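Local coordinates for quinoline 2-oxidoreductase medium subunit (Pseudomonas putida, PDB 1T3Q), which binds FAD as the flavoprotein subunit of the molybdenum hydroxylase quinoline 2-oxidoreductase, probably passing electrons from the small subunit's iron-sulfur clusters to an acceptor, at the interface of chains B and A and the interface of chains C and A. Numbering follows the deposited sequence. Chains: chain A, quinoline 2-oxidoreductase medium subunit; chain B, quinoline 2-oxidoreductase small subunit; chain C, quinoline 2-oxidoreductase large subunit.

Contact 1: the interface of chains B and A. Residues chain B 30, 68-71; chain A 3, 32-34, 37, 108.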
# COMPACT_ATOMS: atom_id res chain seq x y z
N HIS B 30 -1.71 -7.56 -26.53
CA HIS B 30 -1.47 -6.35 -27.31
C HIS B 30 -0.44 -5.47 -26.61
O HIS B 30 -0.11 -5.68 -25.44
CB HIS B 30 -2.77 -5.58 -27.63
CG HIS B 30 -3.66 -5.32 -26.45
ND1 HIS B 30 -3.24 -4.65 -25.32
CD2 HIS B 30 -4.99 -5.54 -26.28
CE1 HIS B 30 -4.27 -4.47 -24.51
NE2 HIS B 30 -5.34 -5.00 -25.07
N CYS B 68 -3.54 -0.71 -28.39
CA CYS B 68 -4.44 -1.84 -28.13
C CYS B 68 -4.66 -2.62 -29.42
O CYS B 68 -5.13 -3.76 -29.40
CB CYS B 68 -5.79 -1.35 -27.59
SG CYS B 68 -6.83 -0.53 -28.79
N LEU B 69 -4.33 -2.00 -30.56
CA LEU B 69 -4.48 -2.65 -31.85
C LEU B 69 -3.12 -2.95 -32.49
O LEU B 69 -2.99 -3.05 -33.71
CB LEU B 69 -5.33 -1.79 -32.80
CG LEU B 69 -6.78 -1.55 -32.37
CD1 LEU B 69 -7.53 -0.98 -33.55
CD2 LEU B 69 -7.44 -2.86 -31.92
N THR B 70 -2.11 -3.07 -31.64
CA THR B 70 -0.75 -3.41 -32.07
C THR B 70 -0.34 -4.59 -31.20
O THR B 70 -0.44 -4.51 -29.98
CB THR B 70 0.25 -2.25 -31.81
OG1 THR B 70 -0.16 -1.08 -32.52
CG2 THR B 70 1.65 -2.66 -32.27
N LEU B 71 0.09 -5.69 -31.80
CA LEU B 71 0.51 -6.82 -30.97
C LEU B 71 1.79 -6.40 -30.27
O LEU B 71 2.61 -5.67 -30.84
CB LEU B 71 0.79 -8.07 -31.82
CG LEU B 71 -0.34 -8.68 -32.67
CD1 LEU B 71 0.18 -9.93 -33.37
CD2 LEU B 71 -1.53 -9.05 -31.78
N PHE A 3 -7.62 -11.10 -26.82
CA PHE A 3 -7.51 -11.98 -27.98
C PHE A 3 -7.39 -13.44 -27.57
O PHE A 3 -6.93 -13.75 -26.47
CB PHE A 3 -6.24 -11.67 -28.80
CG PHE A 3 -6.06 -10.23 -29.13
CD1 PHE A 3 -4.77 -9.72 -29.32
CD2 PHE A 3 -7.14 -9.37 -29.29
CE1 PHE A 3 -4.57 -8.39 -29.64
CE2 PHE A 3 -6.95 -8.03 -29.61
CZ PHE A 3 -5.67 -7.54 -29.79
N GLY A 32 -1.74 -4.43 -40.85
CA GLY A 32 -1.78 -3.33 -39.90
C GLY A 32 -2.53 -3.66 -38.61
O GLY A 32 -2.39 -2.96 -37.61
N GLY A 33 -3.33 -4.73 -38.65
CA GLY A 33 -4.08 -5.17 -37.49
C GLY A 33 -5.29 -4.33 -37.07
O GLY A 33 -5.97 -4.70 -36.11
N GLN A 34 -5.58 -3.25 -37.79
CA GLN A 34 -6.69 -2.37 -37.42
C GLN A 34 -8.10 -2.92 -37.63
O GLN A 34 -9.07 -2.34 -37.16
CB GLN A 34 -6.53 -1.02 -38.12
CG GLN A 34 -5.13 -0.42 -37.95
CD GLN A 34 -4.73 -0.24 -36.49
OE1 GLN A 34 -5.17 0.70 -35.83
NE2 GLN A 34 -3.90 -1.15 -35.99
N LEU A 37 -7.47 -7.27 -35.33
CA LEU A 37 -7.39 -7.29 -33.87
C LEU A 37 -8.74 -6.98 -33.24
O LEU A 37 -9.11 -7.58 -32.22
CB LEU A 37 -6.29 -6.34 -33.37
CG LEU A 37 -4.86 -6.67 -33.83
CD1 LEU A 37 -3.85 -6.04 -32.86
CD2 LEU A 37 -4.64 -8.17 -33.88
N ARG A 108 -1.32 2.75 -39.35
CA ARG A 108 -1.11 1.30 -39.34
C ARG A 108 -1.87 0.57 -40.44
O ARG A 108 -1.37 -0.41 -41.00
CB ARG A 108 -1.51 0.69 -37.99
CG ARG A 108 -0.58 1.04 -36.84
CD ARG A 108 -0.82 0.11 -35.64
NE ARG A 108 -0.46 -1.28 -35.93
CZ ARG A 108 0.79 -1.74 -35.97
NH1 ARG A 108 1.02 -3.02 -36.24
NH2 ARG A 108 1.81 -0.93 -35.72
O HOH W 1 -1.49 -4.68 -35.49
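The B:Leu69 and A:Leu37 side chains run antiparallel alongside one another, and B:Leu69 CD2 lies 3.9 Å from A:Leu37 CB. The CD1 methyl of A:Leu37 presses on the backbone of B:Leu69, 3.6 Å from its CA. On a neighbouring side of B:Leu69, about square to the A:Leu37 contact, the carboxamide of A:Gln34 lies aslant to the leucine side chain and meets CB and CD1. That amide is turned by its bent chain (chi2 -57°) to give an N-H to the backbone carbonyl of A:Gly32, NE2 to O 2.9 Å; its bond to B:Leu69 O is weak. A:Gly32 O also accepts from A:Arg108 NE at 3.1 Å, and the two donors arrive from opposite faces of the carbonyl plane. Bent at chi3 (66°), A:Arg108 lays one face of its guanidinium under B:Thr70, whose hydroxyl OG1 sits above the rim, 3.4 Å from NE. Water 1 ties the subunits together, 2.8 Å from B:Leu69 O and also bonded to A:Gly32 O and A:Arg108 NH1. An alanine in place of A:Arg108 would probably leave water 1 and A:Gly32 O each short of a partner and open a gap beside B:Thr70. Farther along, the A:Phe3 ring presents CE1 to the CD2 methyl of B:Leu71 at 3.8 Å, while the B:His30 side chain comes in across that of A:Phe3 and touches the ring edge through CB. The patch joins the FAD-binding segment of A:Gly32, A:Gly33 and A:Gln34 to the segment carrying B:Cys68, a ligand of a [2Fe-2S] cluster, and so helps to hold flavin and cluster in register, presumably for electron transfer.

Contact 2: the interface of chains C and A. Residues chain C 653-654, 691-692, 712, 774-775; chain A 183, 185.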
# COMPACT_ATOMS: atom_id res chain seq x y z
N TYR C 653 -29.83 16.44 -43.51
CA TYR C 653 -30.35 16.33 -42.15
C TYR C 653 -29.23 16.30 -41.11
O TYR C 653 -29.44 15.88 -39.97
CB TYR C 653 -31.23 15.09 -42.01
CG TYR C 653 -32.18 14.93 -43.17
CD1 TYR C 653 -31.97 13.94 -44.13
CD2 TYR C 653 -33.25 15.81 -43.35
CE1 TYR C 653 -32.80 13.84 -45.24
CE2 TYR C 653 -34.09 15.71 -44.46
CZ TYR C 653 -33.86 14.72 -45.40
OH TYR C 653 -34.68 14.62 -46.50
N ALA C 654 -28.04 16.72 -41.52
CA ALA C 654 -26.91 16.76 -40.62
C ALA C 654 -27.16 17.89 -39.63
O ALA C 654 -27.60 18.98 -40.01
CB ALA C 654 -25.63 17.01 -41.40
N LEU C 691 -28.17 14.46 -29.50
CA LEU C 691 -27.95 14.28 -30.93
C LEU C 691 -27.23 13.02 -31.37
O LEU C 691 -27.29 12.68 -32.56
CB LEU C 691 -27.17 15.48 -31.49
CG LEU C 691 -27.76 16.88 -31.33
CD1 LEU C 691 -26.76 17.91 -31.85
CD2 LEU C 691 -29.07 16.98 -32.09
N LEU C 692 -26.59 12.32 -30.45
CA LEU C 692 -25.78 11.15 -30.82
C LEU C 692 -25.94 9.83 -30.09
O LEU C 692 -25.93 8.77 -30.71
CB LEU C 692 -24.31 11.54 -30.71
CG LEU C 692 -23.81 12.70 -31.55
CD1 LEU C 692 -22.51 13.24 -30.99
CD2 LEU C 692 -23.65 12.23 -32.99
N LEU C 712 -22.25 6.37 -30.06
CA LEU C 712 -21.50 7.56 -30.40
C LEU C 712 -21.48 8.66 -29.35
O LEU C 712 -22.53 9.25 -29.04
CB LEU C 712 -22.05 8.13 -31.70
CG LEU C 712 -22.42 7.12 -32.79
CD1 LEU C 712 -23.01 7.86 -33.99
CD2 LEU C 712 -21.18 6.33 -33.20
N THR C 774 -31.65 12.10 -34.24
CA THR C 774 -30.77 11.58 -35.28
C THR C 774 -31.21 12.03 -36.67
O THR C 774 -32.30 12.56 -36.84
CB THR C 774 -30.80 10.05 -35.24
OG1 THR C 774 -32.13 9.61 -35.55
CG2 THR C 774 -30.44 9.54 -33.85
N PRO C 775 -30.35 11.83 -37.68
CA PRO C 775 -30.76 12.24 -39.02
C PRO C 775 -32.01 11.46 -39.45
O PRO C 775 -32.86 11.98 -40.18
CB PRO C 775 -29.53 11.94 -39.89
CG PRO C 775 -28.73 10.96 -39.07
CD PRO C 775 -28.93 11.44 -37.66
N TYR A 183 -21.27 10.54 -46.64
CA TYR A 183 -22.05 11.02 -45.51
C TYR A 183 -21.74 10.13 -44.32
O TYR A 183 -21.99 8.93 -44.35
CB TYR A 183 -23.54 10.94 -45.81
CG TYR A 183 -24.42 11.54 -44.74
CD1 TYR A 183 -24.74 12.89 -44.75
CD2 TYR A 183 -24.95 10.74 -43.72
CE1 TYR A 183 -25.57 13.45 -43.77
CE2 TYR A 183 -25.79 11.29 -42.74
CZ TYR A 183 -26.09 12.64 -42.77
OH TYR A 183 -26.94 13.19 -41.83
N ARG A 185 -21.72 10.31 -39.78
CA ARG A 185 -22.14 11.08 -38.61
C ARG A 185 -21.14 12.20 -38.31
O ARG A 185 -21.53 13.35 -38.11
CB ARG A 185 -22.29 10.15 -37.40
CG ARG A 185 -23.38 9.09 -37.59
CD ARG A 185 -24.77 9.70 -37.64
NE ARG A 185 -25.41 9.72 -36.33
CZ ARG A 185 -25.99 10.79 -35.79
NH1 ARG A 185 -26.55 10.72 -34.59
NH2 ARG A 185 -25.98 11.94 -36.45
O HOH W 2 -26.93 8.30 -33.16
O HOH W 3 -27.15 13.98 -35.02
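Two successive bends, chi2 -68° and chi3 -93°, fold the A:Arg185 chain so that its guanidinium lies between C:Pro775 and C:Leu692 of chain C. A:Tyr183 is set differently: CG is anti to the backbone N (chi1 -175°), which sends the phenol tip toward C:Pro775, OH to CB 3.5 Å. The guanidinium is sandwiched, with the proline CD over one face, 3.5 Å from CZ, and the CD2 methyl of C:Leu692 over the opposite face, 3.9 Å from CZ; both sit toward the rim. C:Leu712 comes in square to the arginine chain and packs CD1 against CG at 3.8 Å. At the leading end, NH1 donates to the backbone carbonyl of C:Leu691, 2.9 Å from NH1 to O, in the plane of that carbonyl and close to the guanidinium plane. Two waters lie at the guanidinium edge. Water 3 links NH2, 2.7 Å from the water oxygen, to C:Leu691 O, while water 2 links NH1 to C:Leu692 O. Both carbonyls belong to the C-terminal end of helix 672-692, where the helix dipole would probably favour a positive group. Gripped on its faces and bonded at its edge, the guanidinium probably has little scope to rotate. The site plugs an arginine of the flavoprotein subunit into the large, molybdenum-cofactor-carrying subunit and helps to fix how the two are docked.

The C-alpha centres of contact 1 and contact 2 lie about 29 Å apart, and they share no residue; what they have in common is chain A. It meets the small subunit in contact 1 through residues around strand 28-30 and helix 36-41, together with A:Phe3 and A:Arg108, and the large subunit in contact 2 through the end of strand 177-183 and A:Arg185 just beyond. Well-separated attachments to different partners should restrain tilting of the medium subunit. That would help to keep the flavin, the iron-sulfur clusters and the molybdenum centre in a fixed relation within the assembly.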